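Side-chain contacts in demethyldecarbamoylnovobiocin O-methyltransferase (Streptomyces caeruleus, PDB 2WK1), which transfers a methyl group from S-adenosyl-L-methionine to the 4-hydroxyl of the noviose sugar, the penultimate step in making the antibiotic novobiocin: residues Arg76-Asn81 and His164-Val169; Asp225-Leu230 and Asp256-Lys261; Glu267-Thr270 and Val276-Gln279. One frame throughout, in Å; residues are numbered along the deposited sequence. Where two conformers were deposited one is given.

Interaction 1. Residues Arg76-Asn81 and His164-Val169. With SO4 (sulfate ion), chain C; SO4 (sulfate ion), chain D.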
# COMPACT_ATOMS: atom_id res chain seq x y z
N ARG A 76 -5.40 -5.44 17.14
CA ARG A 76 -5.21 -6.39 18.23
C ARG A 76 -4.11 -7.40 18.01
O ARG A 76 -4.05 -8.44 18.67
CB ARG A 76 -6.55 -7.04 18.58
CG ARG A 76 -7.36 -6.14 19.49
CD ARG A 76 -6.69 -6.15 20.89
NE ARG A 76 -7.38 -5.38 21.90
CZ ARG A 76 -8.30 -5.85 22.72
NH1 ARG A 76 -8.69 -7.14 22.67
NH2 ARG A 76 -8.82 -5.05 23.62
N ASP A 77 -3.20 -7.07 17.12
CA ASP A 77 -1.99 -7.84 16.93
C ASP A 77 -0.80 -6.93 16.60
O ASP A 77 -0.96 -5.69 16.45
CB ASP A 77 -2.19 -8.96 15.89
CG ASP A 77 -2.47 -8.47 14.48
OD1 ASP A 77 -2.50 -7.24 14.23
OD2 ASP A 77 -2.59 -9.35 13.59
N TRP A 78 0.38 -7.54 16.51
CA TRP A 78 1.57 -6.88 15.99
C TRP A 78 1.81 -7.39 14.58
O TRP A 78 2.14 -8.55 14.41
CB TRP A 78 2.83 -7.20 16.81
CG TRP A 78 2.87 -6.67 18.21
CD1 TRP A 78 2.23 -5.58 18.71
CD2 TRP A 78 3.66 -7.21 19.29
NE1 TRP A 78 2.54 -5.41 20.04
CE2 TRP A 78 3.42 -6.40 20.42
CE3 TRP A 78 4.54 -8.29 19.40
CZ2 TRP A 78 4.03 -6.63 21.65
CZ3 TRP A 78 5.14 -8.53 20.64
CH2 TRP A 78 4.88 -7.70 21.74
N PRO A 79 1.65 -6.55 13.55
CA PRO A 79 1.94 -7.04 12.19
C PRO A 79 3.40 -7.46 12.02
O PRO A 79 4.31 -6.82 12.53
CB PRO A 79 1.57 -5.84 11.30
CG PRO A 79 0.58 -5.09 12.13
CD PRO A 79 1.08 -5.19 13.53
N ALA A 80 3.63 -8.52 11.25
CA ALA A 80 4.97 -8.97 10.94
C ALA A 80 5.82 -7.95 10.22
O ALA A 80 7.01 -7.79 10.50
CB ALA A 80 4.88 -10.26 10.10
N ASN A 81 5.20 -7.21 9.30
CA ASN A 81 5.92 -6.27 8.45
C ASN A 81 5.27 -4.90 8.35
O ASN A 81 5.95 -3.94 8.00
CB ASN A 81 6.07 -6.84 7.04
CG ASN A 81 6.73 -8.18 7.05
OD1 ASN A 81 7.94 -8.27 7.24
ND2 ASN A 81 5.95 -9.23 6.88
N HIS A 164 9.61 -3.64 28.87
CA HIS A 164 10.90 -3.60 28.20
C HIS A 164 11.32 -4.98 27.69
O HIS A 164 12.14 -5.08 26.79
CB HIS A 164 11.97 -3.03 29.13
CG HIS A 164 12.12 -3.82 30.38
ND1 HIS A 164 11.26 -3.68 31.45
CD2 HIS A 164 12.98 -4.82 30.70
CE1 HIS A 164 11.61 -4.54 32.39
NE2 HIS A 164 12.62 -5.26 31.95
N ARG A 165 10.78 -6.04 28.29
CA ARG A 165 11.10 -7.38 27.79
C ARG A 165 10.59 -7.60 26.38
O ARG A 165 11.09 -8.48 25.67
CB ARG A 165 10.56 -8.48 28.73
CG ARG A 165 11.31 -8.51 30.05
CD ARG A 165 10.76 -9.57 30.94
NE ARG A 165 11.50 -9.69 32.18
CZ ARG A 165 11.35 -10.72 33.01
NH1 ARG A 165 10.45 -11.65 32.75
NH2 ARG A 165 12.08 -10.80 34.10
N ARG A 166 9.65 -6.78 25.91
CA ARG A 166 9.08 -6.88 24.55
C ARG A 166 9.90 -6.09 23.52
O ARG A 166 9.53 -5.99 22.35
CB ARG A 166 7.65 -6.33 24.56
CG ARG A 166 6.71 -7.17 25.42
CD ARG A 166 5.30 -6.66 25.39
NE ARG A 166 4.38 -7.46 26.20
CZ ARG A 166 3.06 -7.39 26.13
NH1 ARG A 166 2.47 -6.54 25.31
NH2 ARG A 166 2.32 -8.15 26.93
N ASN A 167 11.04 -5.55 23.92
CA ASN A 167 11.83 -4.72 23.00
C ASN A 167 12.40 -5.42 21.77
O ASN A 167 12.72 -4.76 20.79
CB ASN A 167 12.90 -3.95 23.77
CG ASN A 167 12.29 -2.79 24.58
OD1 ASN A 167 11.12 -2.46 24.43
ND2 ASN A 167 13.10 -2.20 25.45
N SER A 168 12.48 -6.76 21.79
CA SER A 168 12.88 -7.45 20.57
C SER A 168 11.98 -7.08 19.39
O SER A 168 12.43 -6.98 18.25
CB SER A 168 12.88 -8.97 20.77
OG SER A 168 11.63 -9.44 21.24
N VAL A 169 10.70 -6.85 19.69
CA VAL A 169 9.75 -6.36 18.69
C VAL A 169 9.60 -4.84 18.72
O VAL A 169 9.53 -4.20 17.66
CB VAL A 169 8.35 -6.97 18.86
CG1 VAL A 169 7.36 -6.34 17.86
CG2 VAL A 169 8.36 -8.50 18.68
S SO4 C . 14.30 -7.81 34.09
O1 SO4 C . 14.28 -9.16 34.67
O2 SO4 C . 13.70 -6.88 35.05
O3 SO4 C . 13.51 -7.87 32.85
O4 SO4 C . 15.69 -7.42 33.79
S SO4 D . -11.09 -7.29 25.25
O1 SO4 D . -11.82 -7.16 26.51
O2 SO4 D . -11.18 -5.99 24.60
O3 SO4 D . -11.76 -8.34 24.45
O4 SO4 D . -9.70 -7.66 25.49

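Interaction 2. Residues Asp225-Leu230 and Asp256-Lys261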
# COMPACT_ATOMS: atom_id res chain seq x y z
N ASP A 225 4.57 11.69 31.61
CA ASP A 225 5.56 12.65 31.08
C ASP A 225 5.10 13.31 29.78
O ASP A 225 5.37 14.49 29.52
CB ASP A 225 6.91 11.97 30.88
CG ASP A 225 7.58 11.59 32.22
OD1 ASP A 225 7.16 12.10 33.28
OD2 ASP A 225 8.51 10.77 32.17
N THR A 226 4.32 12.59 28.98
CA THR A 226 3.77 13.16 27.78
C THR A 226 2.73 14.22 28.12
O THR A 226 2.77 15.34 27.59
CB THR A 226 3.16 12.08 26.89
OG1 THR A 226 4.19 11.17 26.44
CG2 THR A 226 2.51 12.72 25.69
N LEU A 227 1.76 13.86 28.96
CA LEU A 227 0.73 14.83 29.30
C LEU A 227 1.31 16.08 29.99
O LEU A 227 0.93 17.21 29.68
CB LEU A 227 -0.36 14.23 30.17
CG LEU A 227 -1.29 13.25 29.45
CD1 LEU A 227 -2.04 12.39 30.49
CD2 LEU A 227 -2.23 14.03 28.54
N THR A 228 2.18 15.88 30.96
CA THR A 228 2.66 17.02 31.73
C THR A 228 3.38 18.02 30.83
O THR A 228 3.23 19.23 30.98
CB THR A 228 3.54 16.62 32.91
OG1 THR A 228 4.66 15.88 32.49
CG2 THR A 228 2.79 15.85 33.91
N ASN A 229 4.17 17.53 29.89
CA ASN A 229 4.97 18.40 29.03
C ASN A 229 4.24 18.91 27.80
O ASN A 229 4.54 20.00 27.34
CB ASN A 229 6.24 17.66 28.62
CG ASN A 229 7.20 17.53 29.78
OD1 ASN A 229 7.73 18.54 30.27
ND2 ASN A 229 7.44 16.30 30.23
N LEU A 230 3.31 18.11 27.24
CA LEU A 230 2.70 18.47 25.98
C LEU A 230 1.25 18.90 26.03
O LEU A 230 0.82 19.66 25.16
CB LEU A 230 2.86 17.37 24.93
CG LEU A 230 4.30 16.94 24.59
CD1 LEU A 230 4.32 15.91 23.49
CD2 LEU A 230 5.19 18.13 24.21
N ASP A 256 -6.27 9.32 33.90
CA ASP A 256 -7.30 9.75 34.84
C ASP A 256 -6.74 10.67 35.90
O ASP A 256 -7.38 11.65 36.28
CB ASP A 256 -7.97 8.54 35.50
CG ASP A 256 -8.87 7.75 34.56
OD1 ASP A 256 -9.12 8.17 33.41
OD2 ASP A 256 -9.36 6.69 35.01
N GLU A 257 -5.53 10.38 36.38
CA GLU A 257 -4.94 11.25 37.38
C GLU A 257 -4.63 12.65 36.85
O GLU A 257 -4.87 13.65 37.52
CB GLU A 257 -3.36 10.56 37.89
CG GLU A 257 -2.74 11.36 38.98
CD GLU A 257 -1.47 10.81 39.20
OE1 GLU A 257 -1.11 9.82 38.79
OE2 GLU A 257 -0.63 11.55 39.91
N TYR A 258 -4.11 12.71 35.64
CA TYR A 258 -3.80 14.01 35.05
C TYR A 258 -5.07 14.83 34.84
O TYR A 258 -5.13 16.02 35.19
CB TYR A 258 -3.06 13.83 33.71
CG TYR A 258 -2.57 15.14 33.14
CD1 TYR A 258 -1.36 15.69 33.55
CD2 TYR A 258 -3.34 15.88 32.24
CE1 TYR A 258 -0.94 16.91 33.06
CE2 TYR A 258 -2.91 17.10 31.73
CZ TYR A 258 -1.72 17.61 32.17
OH TYR A 258 -1.29 18.83 31.69
N ARG A 259 -6.10 14.18 34.31
CA ARG A 259 -7.37 14.86 34.08
C ARG A 259 -8.01 15.36 35.39
O ARG A 259 -8.55 16.46 35.43
CB ARG A 259 -8.34 13.98 33.30
CG ARG A 259 -7.91 13.82 31.82
CD ARG A 259 -8.58 12.65 31.16
NE ARG A 259 -10.04 12.70 31.28
CZ ARG A 259 -10.85 13.42 30.52
NH1 ARG A 259 -10.38 14.16 29.53
NH2 ARG A 259 -12.15 13.42 30.76
N ALA A 260 -7.93 14.54 36.43
CA ALA A 260 -8.47 14.93 37.74
C ALA A 260 -7.67 16.08 38.32
O ALA A 260 -8.26 17.07 38.81
CB ALA A 260 -8.48 13.73 38.69
N LYS A 261 -6.35 15.98 38.27
CA LYS A 261 -5.46 17.03 38.83
C LYS A 261 -5.70 18.40 38.21
O LYS A 261 -5.68 19.42 38.92
CB LYS A 261 -4.00 16.64 38.66
CG LYS A 261 -2.99 17.66 39.18
O HOH W 1 1.00 19.88 32.57

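Interaction 3. Residues Glu267-Thr270 and Val276-Gln279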
# COMPACT_ATOMS: atom_id res chain seq x y z
N GLU A 267 -15.03 15.20 27.75
CA GLU A 267 -15.33 13.79 27.85
C GLU A 267 -14.44 12.90 26.98
O GLU A 267 -14.02 13.28 25.87
CB GLU A 267 -16.80 13.56 27.48
CG GLU A 267 -17.19 13.97 26.05
CD GLU A 267 -18.71 14.18 25.77
OE1 GLU A 267 -19.56 14.01 26.67
OE2 GLU A 267 -19.04 14.52 24.60
N LEU A 268 -14.13 11.74 27.52
CA LEU A 268 -13.40 10.70 26.79
C LEU A 268 -14.36 9.93 25.92
O LEU A 268 -15.37 9.41 26.41
CB LEU A 268 -12.70 9.73 27.71
CG LEU A 268 -11.64 10.29 28.63
CD1 LEU A 268 -11.15 9.19 29.55
CD2 LEU A 268 -10.48 10.87 27.85
N ILE A 269 -14.02 9.83 24.64
CA ILE A 269 -14.80 9.13 23.64
C ILE A 269 -14.05 7.91 23.17
O ILE A 269 -12.87 7.97 22.90
CB ILE A 269 -15.05 10.11 22.21
CG1 ILE A 269 -15.66 11.42 22.65
CG2 ILE A 269 -15.75 9.29 21.17
CD1 ILE A 269 -15.26 12.59 21.87
N THR A 270 -14.73 6.79 23.08
CA THR A 270 -14.06 5.58 22.67
C THR A 270 -13.81 5.52 21.18
O THR A 270 -14.53 6.13 20.38
CB THR A 270 -14.82 4.31 23.08
OG1 THR A 270 -15.92 4.10 22.17
CG2 THR A 270 -15.30 4.33 24.54
N VAL A 276 -9.16 5.73 23.37
CA VAL A 276 -10.11 6.81 23.60
C VAL A 276 -9.47 8.13 23.15
O VAL A 276 -8.25 8.19 22.93
CB VAL A 276 -10.55 6.93 25.09
CG1 VAL A 276 -11.16 5.58 25.61
CG2 VAL A 276 -9.37 7.31 25.98
N TYR A 277 -10.27 9.19 23.06
CA TYR A 277 -9.75 10.50 22.77
C TYR A 277 -10.64 11.56 23.37
O TYR A 277 -11.78 11.29 23.71
CB TYR A 277 -9.57 10.71 21.24
CG TYR A 277 -10.83 10.86 20.45
CD1 TYR A 277 -11.67 9.80 20.20
CD2 TYR A 277 -11.15 12.06 19.88
CE1 TYR A 277 -12.82 9.96 19.45
CE2 TYR A 277 -12.29 12.22 19.12
CZ TYR A 277 -13.14 11.16 18.93
OH TYR A 277 -14.28 11.33 18.16
N TRP A 278 -10.13 12.78 23.46
CA TRP A 278 -10.96 13.91 23.80
C TRP A 278 -10.57 15.12 22.99
O TRP A 278 -9.46 15.21 22.47
CB TRP A 278 -10.92 14.22 25.30
CG TRP A 278 -9.75 14.96 25.91
CD1 TRP A 278 -9.65 16.31 26.10
CD2 TRP A 278 -8.61 14.39 26.59
NE1 TRP A 278 -8.50 16.62 26.79
CE2 TRP A 278 -7.85 15.46 27.11
CE3 TRP A 278 -8.13 13.09 26.75
CZ2 TRP A 278 -6.67 15.26 27.82
CZ3 TRP A 278 -6.98 12.89 27.47
CH2 TRP A 278 -6.26 13.96 28.00
N GLN A 279 -11.49 16.07 22.94
CA GLN A 279 -11.28 17.36 22.31
C GLN A 279 -11.20 18.39 23.40
O GLN A 279 -12.05 18.44 24.27
CB GLN A 279 -12.40 17.72 21.35
CG GLN A 279 -12.13 19.00 20.61
CD GLN A 279 -13.20 19.31 19.59
OE1 GLN A 279 -14.38 19.05 19.81
NE2 GLN A 279 -12.79 19.90 18.47
O HOH W 2 -14.14 15.43 24.18

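Interaction 1. Residues Arg76-Asn81 and His164-Val169
W78 makes the whole contact from its side, offering the benzo half of its indole to V169 and R166; no hydrogen bond crosses between 76-81 and 164-169. The apolar share belongs to V169. Its CG1 approaches the six-membered ring obliquely, in an off-centre CH-pi contact 4.2 Å from the centroid. CG2 comes down beside it, 3.8 Å from W78 CZ3, so both methyl branches of the valine grip the same corner of the indole. The W78 ring reaches them because CG stands anti to the carbonyl carbon (chi1 -67°).

R166 meets a different part of the ring. Its extended chain crosses the tryptophan at about a right angle and brings CD to the indole edge, 3.8 Å from W78 CH2. The guanidinium plane is turned 76° from the ring, far from a parallel stack.

In the fold, this contact joins the loop between helices 69-73 and 87-103 to the start of helix 167-170, where R166 is the N-cap residue. It lies beside the cofactor site of this Rossmann-type methyltransferase: W78 packs on M85, and V169 on W116, both S-adenosyl-L-methionine-binding residues. V169 O also accepts a hydrogen bond from W116 NE1.

Away from the tryptophan, each segment holds its own sulfate, probably from the crystallisation liquor in both cases; neither bridges the two. One sits at the edge of the R76 guanidinium and takes hydrogen bonds from both terminal nitrogens, the shorter from NH2 to O2 at 2.7 Å. The second is shared by H164 and R165: its O3 accepts from H164 NE2 at 2.9 Å and, in a nearly straight bond (171°), from R165 NE at 2.8 Å. R165 NH2 binds O1 of that sulfate, while R76 NE forms a salt bridge with D274.

Interaction 2. Residues Asp225-Leu230 and Asp256-Lys261
This is a buried contact between two helices packed beside the central sheet of the Rossmann-type fold, next to strand 210-215: Y258, from helix 249-261, lays its ring against L227 and T228 of helix 220-230. L227 CB stands almost exactly over the middle of the tyrosine ring, 3.7 Å from its centroid and 9° off the normal, a well-centred CH-pi contact. Further out, L227 CD1 reaches back to Y258 CB at 3.7 Å. T228 meets the ring obliquely, its CA 3.8 Å from Y258 CE1 and its methyl CG2 a little farther off. The tyrosine ring extends across to the other helix because its CG is anti to the backbone N (chi1 -173°). L227 packs on M215 of strand 210-215, which seats helix 220-230 on the sheet; the Y258 ring also meets that of F262, just past its own helix. T228 OG1 turns back to W224 O. At the rim of the ring, a water lying in its plane is hydrogen-bonded to Y258 OH at 2.7 Å and donates to T228 O at 2.8 Å. The contact is thus apolar over the ring, while the phenol oxygen at its far end is satisfied through water.

Interaction 3. Residues Glu267-Thr270 and Val276-Gln279
I269 and Y277 meet as an antiparallel hydrogen-bonded pair, joined by both backbone bonds: I269 N to Y277 O at 2.8 Å, nearly straight at 171°, and Y277 N to I269 O at 2.9 Å, more bent. On the same face their side chains cross. I269 was modelled in two conformers; in one of them CD1 lies over the phenol ring and CG2 touches Y277 CE1, but that detail is doubtful and the backbone bonds are the firm contact. With chi1 at 72°, the tyrosine CG sits between its backbone N and carbonyl carbon, which turns the ring toward strand 269-270, where the I269 side chain lies against it. L268 lies alongside W278, pointing the same way, its CD2 3.4 Å from W278 CE3, and touches V276 CG2 more loosely.

These strands form the beta hairpin at one edge of the mixed sheet, with 269-270 outermost in this chain and T270 and V276 as the next, non-hydrogen-bonded pair. At E267 a water bridges the two segments, donating to E267 O at 2.7 Å and accepting from Q279 N at 3.0 Å. Farther out, strand 276-279 pairs with strand 238-242 through the V276-V242 and W278-V240 backbone bonds, while Y277 packs on N93 and C97 of helix 87-103.

Overall arrangement
Interactions 2 and 3 are neighbours, with centres 14 Å apart: R259 of helix 249-261 makes a cation-pi contact with W278, its NH1 3.4 Å from W278 CD2, and L227 also touches the tryptophan. Together they join the two helices to the hairpin at the sheet's edge. Interaction 1 stands apart on the cofactor side, its nearest atoms about 15 Å from interaction 2 and about 11 Å from interaction 3. Interaction 2 is the buried one and depends on side-chain packing; interaction 3 is partly buried and adds direct backbone pairing; interaction 1, also partly buried, links loop to short helix by one tryptophan, with surface arginines holding sulfates.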